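Local coordinates for glucan-binding protein C, GbpC (PDB 5UQZ) that probably binds glucan and mediates both sucrose-independent and sucrose-dependent adherence of Streptococcus mutans, with a calcium ion bound in its beta-supersandwich domain, at residues T157-T162 with S196-I201; S142-K147 with G215-M220; Q81-E86 with N114-K119; V247-S252 with A336-P341. All blocks are in the same frame, centred on the assembly; numbering follows the deposited sequence.

Contact 1. Residues T157-T162 with S196-I201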
# COMPACT_ATOMS: atom_id res chain seq x y z
N THR A 157 12.99 9.05 -9.61
CA THR A 157 14.44 8.78 -9.71
C THR A 157 14.76 7.60 -8.80
O THR A 157 14.50 7.65 -7.59
CB THR A 157 15.28 9.98 -9.26
OG1 THR A 157 14.89 11.11 -10.03
CG2 THR A 157 16.76 9.70 -9.50
N LEU A 158 15.37 6.57 -9.38
CA LEU A 158 15.83 5.43 -8.58
C LEU A 158 17.18 5.81 -7.96
O LEU A 158 18.12 6.14 -8.69
CB LEU A 158 15.99 4.22 -9.50
CG LEU A 158 16.42 2.92 -8.80
CD1 LEU A 158 15.33 2.37 -7.88
CD2 LEU A 158 16.79 1.86 -9.84
N ASN A 159 17.27 5.82 -6.63
CA ASN A 159 18.50 6.23 -5.96
C ASN A 159 19.40 5.04 -5.65
O ASN A 159 20.61 5.20 -5.49
CB ASN A 159 18.20 6.94 -4.64
CG ASN A 159 17.31 8.14 -4.86
OD1 ASN A 159 17.62 9.00 -5.72
ND2 ASN A 159 16.21 8.19 -4.13
N SER A 160 18.84 3.86 -5.49
CA SER A 160 19.57 2.64 -5.15
C SER A 160 18.68 1.45 -5.45
O SER A 160 17.44 1.59 -5.54
CB SER A 160 20.02 2.63 -3.70
OG SER A 160 18.91 2.53 -2.79
N SER A 161 19.31 0.28 -5.57
CA SER A 161 18.58 -0.97 -5.77
C SER A 161 19.11 -2.04 -4.81
O SER A 161 20.21 -1.90 -4.24
CB SER A 161 18.79 -1.46 -7.21
OG SER A 161 18.07 -2.65 -7.39
N THR A 162 18.33 -3.12 -4.67
CA THR A 162 18.77 -4.31 -3.97
C THR A 162 19.57 -5.27 -4.87
O THR A 162 20.11 -6.25 -4.34
CB THR A 162 17.57 -5.03 -3.35
OG1 THR A 162 16.61 -5.24 -4.38
CG2 THR A 162 16.92 -4.18 -2.27
N SER A 196 15.22 2.57 -3.46
CA SER A 196 14.89 3.93 -3.00
C SER A 196 14.47 4.73 -4.23
O SER A 196 15.21 4.74 -5.22
CB SER A 196 16.15 4.56 -2.41
OG SER A 196 15.90 5.94 -2.17
N VAL A 197 13.31 5.39 -4.15
CA VAL A 197 12.80 6.17 -5.29
C VAL A 197 12.39 7.55 -4.76
O VAL A 197 11.53 7.64 -3.87
CB VAL A 197 11.59 5.47 -5.96
CG1 VAL A 197 11.01 6.35 -7.09
CG2 VAL A 197 11.98 4.12 -6.53
N THR A 198 12.95 8.60 -5.35
CA THR A 198 12.49 9.95 -5.07
C THR A 198 11.46 10.34 -6.13
O THR A 198 11.66 10.10 -7.33
CB THR A 198 13.68 10.93 -5.10
OG1 THR A 198 14.59 10.59 -4.06
CG2 THR A 198 13.23 12.38 -4.90
N MET A 199 10.37 10.93 -5.67
CA MET A 199 9.29 11.33 -6.54
C MET A 199 8.90 12.77 -6.26
O MET A 199 9.03 13.27 -5.14
CB MET A 199 8.12 10.42 -6.48
CG MET A 199 7.63 9.82 -5.34
SD MET A 199 6.45 8.41 -5.80
CE MET A 199 5.13 9.34 -6.58
N GLN A 200 8.31 13.39 -7.30
CA GLN A 200 7.70 14.70 -7.12
C GLN A 200 6.49 14.76 -8.03
O GLN A 200 6.58 14.42 -9.22
CB GLN A 200 8.67 15.84 -7.44
CG GLN A 200 8.06 17.17 -7.14
CD GLN A 200 9.03 18.35 -7.34
OE1 GLN A 200 10.08 18.21 -7.98
NE2 GLN A 200 8.66 19.51 -6.82
N ILE A 201 5.35 15.21 -7.49
CA ILE A 201 4.07 15.29 -8.22
C ILE A 201 3.71 16.74 -8.43
O ILE A 201 3.75 17.54 -7.48
CB ILE A 201 2.98 14.60 -7.39
CG1 ILE A 201 3.32 13.13 -7.11
CG2 ILE A 201 1.63 14.72 -8.14
CD1 ILE A 201 2.39 12.48 -6.05
O HOH W 1 12.46 12.23 -9.13
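N159 reaches across to both S196 and T198, and its side chain can be read atom by atom. CB already passes 3.5 Å from S196 OG. CG stands anti to the carbonyl carbon (chi1 -58°), 3.7 Å from T198 OG1. OD1 stays 3.8 Å from T198 OG1. ND2 does the work: it donates to T198 OG1 at 2.9 Å and to S196 OG at 3.0 Å, both acceptors lying close to the amide plane, so the two hydroxyls, two residues apart on the same face, together fix how the amide is turned. T198 OG1 has a second partner in T313 OG1 on strand 312-319.

The setting is an antiparallel pairing of strands 151-160 and 194-204 within the large antiparallel sheet of the beta-supersandwich. T157 and T198 form a hydrogen-bonded pair, with T157 N to T198 O at 2.8 Å and the return bond from T198 N to T157 O. L158 and V197 follow as a non-hydrogen-bonded pair; their side chains project to the opposite face, where L158 CD1 meets V197 CG2 at 4.0 Å and both pack on I182 of strand 180-184. On the threonine face, a water joins T157 OG1 to T198 O, to which it donates at 2.9 Å.

Contact 2. Residues S142-K147 with G215-M220; sequences SKYNDK and GNNAIM
Y144 and N145, at the first corner of a two-residue beta hairpin, meet N217 and A218 of the loop that leads into strand 219-222, in a contact of hairpin tip against loop that is largely polar. The hairpin turns through a type I' beta turn from Y144 to K147, closed by backbone bonds in both directions between these two residues. Strands 143-144 and 147-148 form its arms, and a salt bridge from K143 NZ to D146 OD1 ties the first arm to the turn.

Y144 CG lies anti to the backbone N (chi1 173°), and the end of the ring comes to the loop. There OH accepts from N217 N over a rather long 3.3 Å, while N217 CB sits 3.5 Å from the same oxygen. A218 approaches the ring differently: its N lies at the edge, near the ring plane, 3.6 Å from Y144 CE1, and its CB is 3.8 Å from that carbon.

N145 comes in beside the ring, its CG above one face near the rim. Its ND2 donates to N217 OD1 at 2.9 Å, nearly straight at 167° and within its own amide plane, but it arrives above the carbonyl plane of N217. The two amide planes are 65° apart.

The other end of the N217 amide, ND2, binds A61 O, and G63 is bonded through its backbone to both N145 and N217. Strand 64-65 pairs antiparallel with strand 143-144, extending the hairpin to a three-stranded sheet, and L64 touches Y144; R57 NH2, from helix 57-60, donates to N216 O.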
# COMPACT_ATOMS: atom_id res chain seq x y z
N SER A 142 -10.68 14.61 -10.99
CA SER A 142 -9.82 15.13 -9.94
C SER A 142 -9.84 16.65 -9.87
O SER A 142 -10.02 17.34 -10.89
CB SER A 142 -8.39 14.61 -10.12
OG SER A 142 -8.36 13.20 -9.97
N LYS A 143 -9.61 17.19 -8.66
CA LYS A 143 -9.58 18.63 -8.48
C LYS A 143 -8.75 18.94 -7.24
O LYS A 143 -8.53 18.07 -6.39
CB LYS A 143 -10.99 19.21 -8.30
CG LYS A 143 -11.71 18.76 -7.08
CD LYS A 143 -13.04 19.50 -6.90
CE LYS A 143 -13.72 19.02 -5.59
NZ LYS A 143 -14.79 19.96 -5.14
N TYR A 144 -8.34 20.19 -7.14
CA TYR A 144 -7.68 20.68 -5.91
C TYR A 144 -8.28 22.04 -5.59
O TYR A 144 -8.18 22.96 -6.40
CB TYR A 144 -6.17 20.82 -6.12
CG TYR A 144 -5.53 21.48 -4.93
CD1 TYR A 144 -5.27 20.75 -3.76
CD2 TYR A 144 -5.22 22.82 -4.96
CE1 TYR A 144 -4.73 21.37 -2.63
CE2 TYR A 144 -4.64 23.46 -3.84
CZ TYR A 144 -4.40 22.72 -2.65
OH TYR A 144 -3.82 23.28 -1.54
N ASN A 145 -8.87 22.17 -4.41
CA ASN A 145 -9.50 23.43 -3.99
C ASN A 145 -10.38 24.00 -5.12
O ASN A 145 -10.32 25.18 -5.48
CB ASN A 145 -8.45 24.44 -3.51
CG ASN A 145 -8.00 24.13 -2.07
OD1 ASN A 145 -8.60 23.31 -1.37
ND2 ASN A 145 -6.92 24.78 -1.64
N ASP A 146 -11.22 23.13 -5.67
CA ASP A 146 -12.17 23.52 -6.72
C ASP A 146 -11.51 23.91 -8.04
O ASP A 146 -12.24 24.41 -8.93
CB ASP A 146 -13.16 24.57 -6.22
CG ASP A 146 -14.09 24.02 -5.20
OD1 ASP A 146 -14.25 22.79 -5.09
OD2 ASP A 146 -14.72 24.87 -4.52
N LYS A 147 -10.23 23.66 -8.23
CA LYS A 147 -9.58 23.77 -9.53
C LYS A 147 -9.58 22.37 -10.13
O LYS A 147 -8.87 21.48 -9.63
CB LYS A 147 -8.15 24.28 -9.38
CG LYS A 147 -8.06 25.66 -8.75
CD LYS A 147 -6.59 26.03 -8.50
CE LYS A 147 -6.48 27.46 -8.02
NZ LYS A 147 -5.11 28.01 -8.18
N GLY A 215 -1.65 26.39 0.20
CA GLY A 215 -2.75 26.44 1.14
C GLY A 215 -2.79 25.22 2.04
O GLY A 215 -3.60 25.17 2.97
N ASN A 216 -1.93 24.23 1.79
CA ASN A 216 -1.81 23.08 2.67
C ASN A 216 -3.07 22.24 2.72
O ASN A 216 -3.41 21.63 3.74
CB ASN A 216 -1.30 23.45 4.06
CG ASN A 216 0.14 23.87 4.05
OD1 ASN A 216 0.80 23.89 3.01
ND2 ASN A 216 0.65 24.25 5.22
N ASN A 217 -3.78 22.16 1.57
CA ASN A 217 -5.00 21.37 1.48
C ASN A 217 -4.81 20.06 0.72
O ASN A 217 -5.79 19.34 0.51
CB ASN A 217 -6.13 22.18 0.85
CG ASN A 217 -6.44 23.45 1.65
OD1 ASN A 217 -6.24 24.57 1.17
ND2 ASN A 217 -6.91 23.25 2.89
N ALA A 218 -3.59 19.71 0.30
CA ALA A 218 -3.41 18.44 -0.41
C ALA A 218 -3.01 17.39 0.61
O ALA A 218 -1.83 17.23 0.93
CB ALA A 218 -2.37 18.57 -1.54
N ILE A 219 -3.97 16.62 1.10
CA ILE A 219 -3.67 15.55 2.05
C ILE A 219 -3.56 14.27 1.25
O ILE A 219 -4.50 13.88 0.54
CB ILE A 219 -4.72 15.44 3.17
CG1 ILE A 219 -5.07 16.82 3.78
CG2 ILE A 219 -4.17 14.48 4.26
CD1 ILE A 219 -3.90 17.62 4.27
N MET A 220 -2.41 13.62 1.31
CA MET A 220 -2.15 12.46 0.48
C MET A 220 -1.83 11.24 1.34
O MET A 220 -1.23 11.33 2.42
CB MET A 220 -1.03 12.76 -0.49
CG MET A 220 -1.46 13.89 -1.43
SD MET A 220 -0.44 14.12 -2.86
CE MET A 220 -0.95 12.66 -3.78

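Contact 3. Residues Q81-E86 with N114-K119; sequences QYLTKE and NPYDPK
The junction where strand 82-83 passes into helix 85-91 packs on an Asx turn, Y82, L83 and K85 meeting N114, P115 and Y116. Y82 and N114 are stacked: ring and amide planes are only 4° apart. N114 CG is anti to its backbone N (chi1 -174°) and reaches over the ring to within 3.5 Å of Y82 CE1. N114 CB makes a CH-pi contact, 3.6 Å from the centroid of the Y82 ring and close to the ring normal. A water binds the outer ends of both groups, Y82 OH and N114 ND2, accepting from the latter.

The same amide shapes its own loop. N114 OD1 accepts from Y116 N at 2.8 Å, the bond that defines the Asx turn, and P115, between them, rests its CD 3.7 Å from Y82 CB. Beyond the strand, T84 is the N-cap of helix 85-91, its OG1 accepting from A87 N.

The end of Y116 reaches the junction, where OH donates to L83 O at 2.7 Å, from well above the carbonyl plane. That carbonyl oxygen lies near the plane of the phenol ring, at its edge. The extended K85 chain slides past Y116 in the opposite direction, with K85 CE 3.6 Å from Y116 CD1 and from P115 O alike, while K85 NZ forms a salt bridge with E120, which also accepts from D117 N.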
# COMPACT_ATOMS: atom_id res chain seq x y z
N GLN A 81 15.10 1.73 -21.31
CA GLN A 81 14.97 0.27 -21.39
C GLN A 81 13.54 -0.14 -21.07
O GLN A 81 13.21 -0.45 -19.92
CB GLN A 81 15.92 -0.40 -20.40
CG GLN A 81 17.33 -0.15 -20.76
CD GLN A 81 17.71 -1.13 -21.78
OE1 GLN A 81 17.45 -0.91 -22.97
NE2 GLN A 81 18.32 -2.25 -21.32
N TYR A 82 12.69 -0.16 -22.07
CA TYR A 82 11.34 -0.69 -21.90
C TYR A 82 11.34 -2.21 -21.99
O TYR A 82 12.11 -2.80 -22.75
CB TYR A 82 10.42 -0.15 -22.99
CG TYR A 82 10.24 1.36 -22.93
CD1 TYR A 82 9.22 1.93 -22.18
CD2 TYR A 82 11.09 2.22 -23.65
CE1 TYR A 82 9.05 3.30 -22.14
CE2 TYR A 82 10.91 3.59 -23.64
CZ TYR A 82 9.88 4.11 -22.89
OH TYR A 82 9.69 5.47 -22.86
N LEU A 83 10.47 -2.86 -21.20
CA LEU A 83 10.35 -4.31 -21.29
C LEU A 83 9.58 -4.65 -22.56
O LEU A 83 8.50 -4.12 -22.79
CB LEU A 83 9.60 -4.81 -20.04
CG LEU A 83 9.47 -6.31 -19.92
CD1 LEU A 83 10.82 -6.96 -19.64
CD2 LEU A 83 8.46 -6.66 -18.79
N THR A 84 10.12 -5.56 -23.36
CA THR A 84 9.39 -5.93 -24.57
C THR A 84 8.07 -6.62 -24.20
O THR A 84 7.93 -7.22 -23.13
CB THR A 84 10.21 -6.86 -25.47
OG1 THR A 84 10.37 -8.12 -24.78
CG2 THR A 84 11.55 -6.23 -25.87
N LYS A 85 7.09 -6.51 -25.07
CA LYS A 85 5.84 -7.20 -24.78
C LYS A 85 6.02 -8.70 -24.74
O LYS A 85 5.36 -9.37 -23.95
CB LYS A 85 4.72 -6.78 -25.74
CG LYS A 85 4.19 -5.38 -25.40
CD LYS A 85 2.90 -5.07 -26.05
CE LYS A 85 2.35 -3.71 -25.57
NZ LYS A 85 1.03 -3.41 -26.21
N GLU A 86 6.90 -9.26 -25.58
CA GLU A 86 7.18 -10.69 -25.48
C GLU A 86 7.72 -11.08 -24.11
O GLU A 86 7.31 -12.09 -23.55
CB GLU A 86 8.16 -11.11 -26.57
CG GLU A 86 8.47 -12.60 -26.50
CD GLU A 86 9.20 -13.05 -27.72
OE1 GLU A 86 9.67 -12.19 -28.49
OE2 GLU A 86 9.32 -14.27 -27.89
N ASN A 114 9.71 2.55 -26.99
CA ASN A 114 8.57 2.15 -26.18
C ASN A 114 7.56 1.35 -27.01
O ASN A 114 7.02 1.89 -27.99
CB ASN A 114 7.88 3.43 -25.70
CG ASN A 114 6.73 3.15 -24.70
OD1 ASN A 114 6.44 1.97 -24.40
ND2 ASN A 114 6.12 4.20 -24.17
N PRO A 115 7.23 0.11 -26.64
CA PRO A 115 6.22 -0.63 -27.39
C PRO A 115 4.82 -0.45 -26.83
O PRO A 115 3.88 -1.01 -27.42
CB PRO A 115 6.66 -2.08 -27.21
CG PRO A 115 7.24 -2.10 -25.80
CD PRO A 115 7.92 -0.73 -25.62
N TYR A 116 4.64 0.22 -25.70
CA TYR A 116 3.36 0.34 -25.03
C TYR A 116 2.60 1.56 -25.55
O TYR A 116 3.17 2.64 -25.78
CB TYR A 116 3.52 0.43 -23.50
CG TYR A 116 4.18 -0.81 -22.94
CD1 TYR A 116 3.44 -1.95 -22.64
CD2 TYR A 116 5.55 -0.87 -22.76
CE1 TYR A 116 4.03 -3.11 -22.23
CE2 TYR A 116 6.18 -2.04 -22.34
CZ TYR A 116 5.41 -3.14 -22.06
OH TYR A 116 6.02 -4.34 -21.69
N ASP A 117 1.30 1.40 -25.74
CA ASP A 117 0.44 2.50 -26.10
C ASP A 117 0.37 3.48 -24.93
O ASP A 117 0.50 3.07 -23.77
CB ASP A 117 -0.95 1.92 -26.33
CG ASP A 117 -1.89 2.92 -26.96
OD1 ASP A 117 -1.89 3.04 -28.21
OD2 ASP A 117 -2.61 3.63 -26.24
N PRO A 118 0.14 4.77 -25.20
CA PRO A 118 -0.01 5.71 -24.07
C PRO A 118 -1.10 5.33 -23.10
O PRO A 118 -1.10 5.76 -21.94
CB PRO A 118 -0.30 7.04 -24.76
CG PRO A 118 0.34 6.93 -26.08
CD PRO A 118 0.19 5.47 -26.49
N LYS A 119 -2.12 4.61 -23.56
CA LYS A 119 -3.29 4.33 -22.75
C LYS A 119 -3.16 3.10 -21.87
O LYS A 119 -4.12 2.77 -21.16
CB LYS A 119 -4.52 4.19 -23.65
CG LYS A 119 -4.74 5.45 -24.52
CD LYS A 119 -6.06 5.38 -25.31
CE LYS A 119 -6.12 4.25 -26.31
NZ LYS A 119 -5.05 4.31 -27.35
O HOH W 2 7.79 6.64 -24.55

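Contact 4. Residues V247-S252 with A336-P341; sequences VKIPGS and AVPKDP
I249 and P250 pack against A336, V337 and P338, and the first two open a type II beta turn from I249 to S252 that joins strand 245-247 to strand 254-257. The turn is closed by S252 N donating to I249 O at 3.1 Å, and G251 takes its positive-phi corner. No hydrogen bond crosses between this turn and the segment 336-341, which follows the last strand of the domain; shape and apolar surface hold the two loops together.

The close part is built round two carbonyls and one proline ring. I249 CG2, anti to the backbone N, comes within 3.9 Å of P338 CD, and P338 CG in turn sits 3.5 Å from P250 O. The rest is looser: I249 CD1 and V337 CG1 are 4.3 Å apart, and P250 CD and P338 CD are 4.4 Å apart.

Outward from this patch, G251 at the turn and K339 and D340 beyond P338 are exposed to solvent. The long helix 3-51 flanks the contact, Y45 touching V337 and E48 touching P250, and V58 of helix 57-60 also lies on V337.

On the inner side, A336 O is buried by the contact and has no hydrogen-bond partner in the model; instead, three carbons of I249 lie close to it, CG2 at 3.5 Å, CD1 at 3.8 Å and CG1 at 3.9 Å.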
# COMPACT_ATOMS: atom_id res chain seq x y z
N VAL A 247 1.26 13.52 8.67
CA VAL A 247 -0.00 13.47 9.37
C VAL A 247 -0.14 12.07 9.97
O VAL A 247 -0.31 11.07 9.24
CB VAL A 247 -1.17 13.81 8.44
CG1 VAL A 247 -2.47 13.68 9.20
CG2 VAL A 247 -1.00 15.23 7.85
N LYS A 248 -0.06 11.99 11.31
CA LYS A 248 -0.15 10.72 12.00
C LYS A 248 -1.58 10.19 11.94
O LYS A 248 -2.55 10.92 12.22
CB LYS A 248 0.31 10.95 13.44
CG LYS A 248 0.08 9.76 14.40
CD LYS A 248 0.95 8.57 14.05
CE LYS A 248 0.57 7.28 14.80
NZ LYS A 248 0.41 7.43 16.19
N ILE A 249 -1.74 8.90 11.68
CA ILE A 249 -3.06 8.26 11.64
C ILE A 249 -3.30 7.60 13.00
O ILE A 249 -2.48 6.79 13.43
CB ILE A 249 -3.15 7.23 10.52
CG1 ILE A 249 -2.87 7.88 9.12
CG2 ILE A 249 -4.51 6.51 10.57
CD1 ILE A 249 -3.87 8.85 8.71
N PRO A 250 -4.36 7.96 13.72
CA PRO A 250 -4.57 7.36 15.07
C PRO A 250 -4.66 5.85 15.00
O PRO A 250 -5.30 5.28 14.12
CB PRO A 250 -5.91 7.95 15.53
CG PRO A 250 -6.29 8.89 14.53
CD PRO A 250 -5.43 8.89 13.32
N GLY A 251 -3.97 5.19 15.93
CA GLY A 251 -3.95 3.74 16.00
C GLY A 251 -3.04 3.07 15.02
O GLY A 251 -2.95 1.83 15.03
N SER A 252 -2.39 3.82 14.14
CA SER A 252 -1.52 3.19 13.15
C SER A 252 -0.21 2.73 13.78
O SER A 252 0.30 3.33 14.74
CB SER A 252 -1.22 4.19 12.05
OG SER A 252 -0.32 3.60 11.14
N ALA A 336 -6.12 6.39 4.48
CA ALA A 336 -6.68 5.28 5.26
C ALA A 336 -6.79 5.71 6.72
O ALA A 336 -5.77 5.88 7.41
CB ALA A 336 -5.73 4.08 5.13
N VAL A 337 -8.02 5.86 7.19
CA VAL A 337 -8.28 6.27 8.58
C VAL A 337 -9.08 5.19 9.28
O VAL A 337 -9.73 4.35 8.63
CB VAL A 337 -9.01 7.63 8.66
CG1 VAL A 337 -8.12 8.73 8.09
CG2 VAL A 337 -10.36 7.54 7.96
N PRO A 338 -9.08 5.17 10.61
CA PRO A 338 -9.94 4.20 11.32
C PRO A 338 -11.41 4.44 11.01
O PRO A 338 -11.85 5.58 10.89
CB PRO A 338 -9.66 4.49 12.79
CG PRO A 338 -8.59 5.42 12.87
CD PRO A 338 -8.29 6.02 11.53
N LYS A 339 -12.16 3.34 10.95
CA LYS A 339 -13.57 3.37 10.60
C LYS A 339 -14.36 2.74 11.75
O LYS A 339 -13.80 2.17 12.71
CB LYS A 339 -13.83 2.55 9.33
CG LYS A 339 -12.98 2.91 8.15
CD LYS A 339 -13.30 4.22 7.59
CE LYS A 339 -12.35 4.52 6.44
NZ LYS A 339 -12.75 5.79 5.77
N ASP A 340 -15.68 2.82 11.64
CA ASP A 340 -16.54 2.31 12.69
C ASP A 340 -16.51 0.79 12.67
O ASP A 340 -16.90 0.18 11.66
CB ASP A 340 -17.95 2.81 12.35
CG ASP A 340 -18.98 2.43 13.38
OD1 ASP A 340 -18.71 1.63 14.29
OD2 ASP A 340 -20.12 2.93 13.25
N PRO A 341 -16.08 0.13 13.74
CA PRO A 341 -16.06 -1.35 13.76
C PRO A 341 -17.42 -1.97 14.02
O PRO A 341 -17.53 -3.20 14.01
CB PRO A 341 -15.11 -1.67 14.90
CG PRO A 341 -15.29 -0.54 15.86
CD PRO A 341 -15.57 0.71 14.99

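Overall arrangement
Contacts 1 and 2 are joined in sequence and in space: contact 1 is nested inside the loop that contact 2 closes, and I201 CD1 touches M220 CE at 4.0 Å. Contact 4 is a near neighbour of contact 2, nearest atoms about 5 Å apart without touching. Contact 3 stands apart, its centre 39 Å from that of contact 4, on the other side of the chain's centre. Calcium, held by S224, N226 and E237, is about 12 Å from the side chain of A336 and about 13 Å from that of V197; side chains of A336 and S224 are about 8 Å apart, those of S196 and E237 about 11 Å. Neither contact 1 nor 4 supplies a ligand.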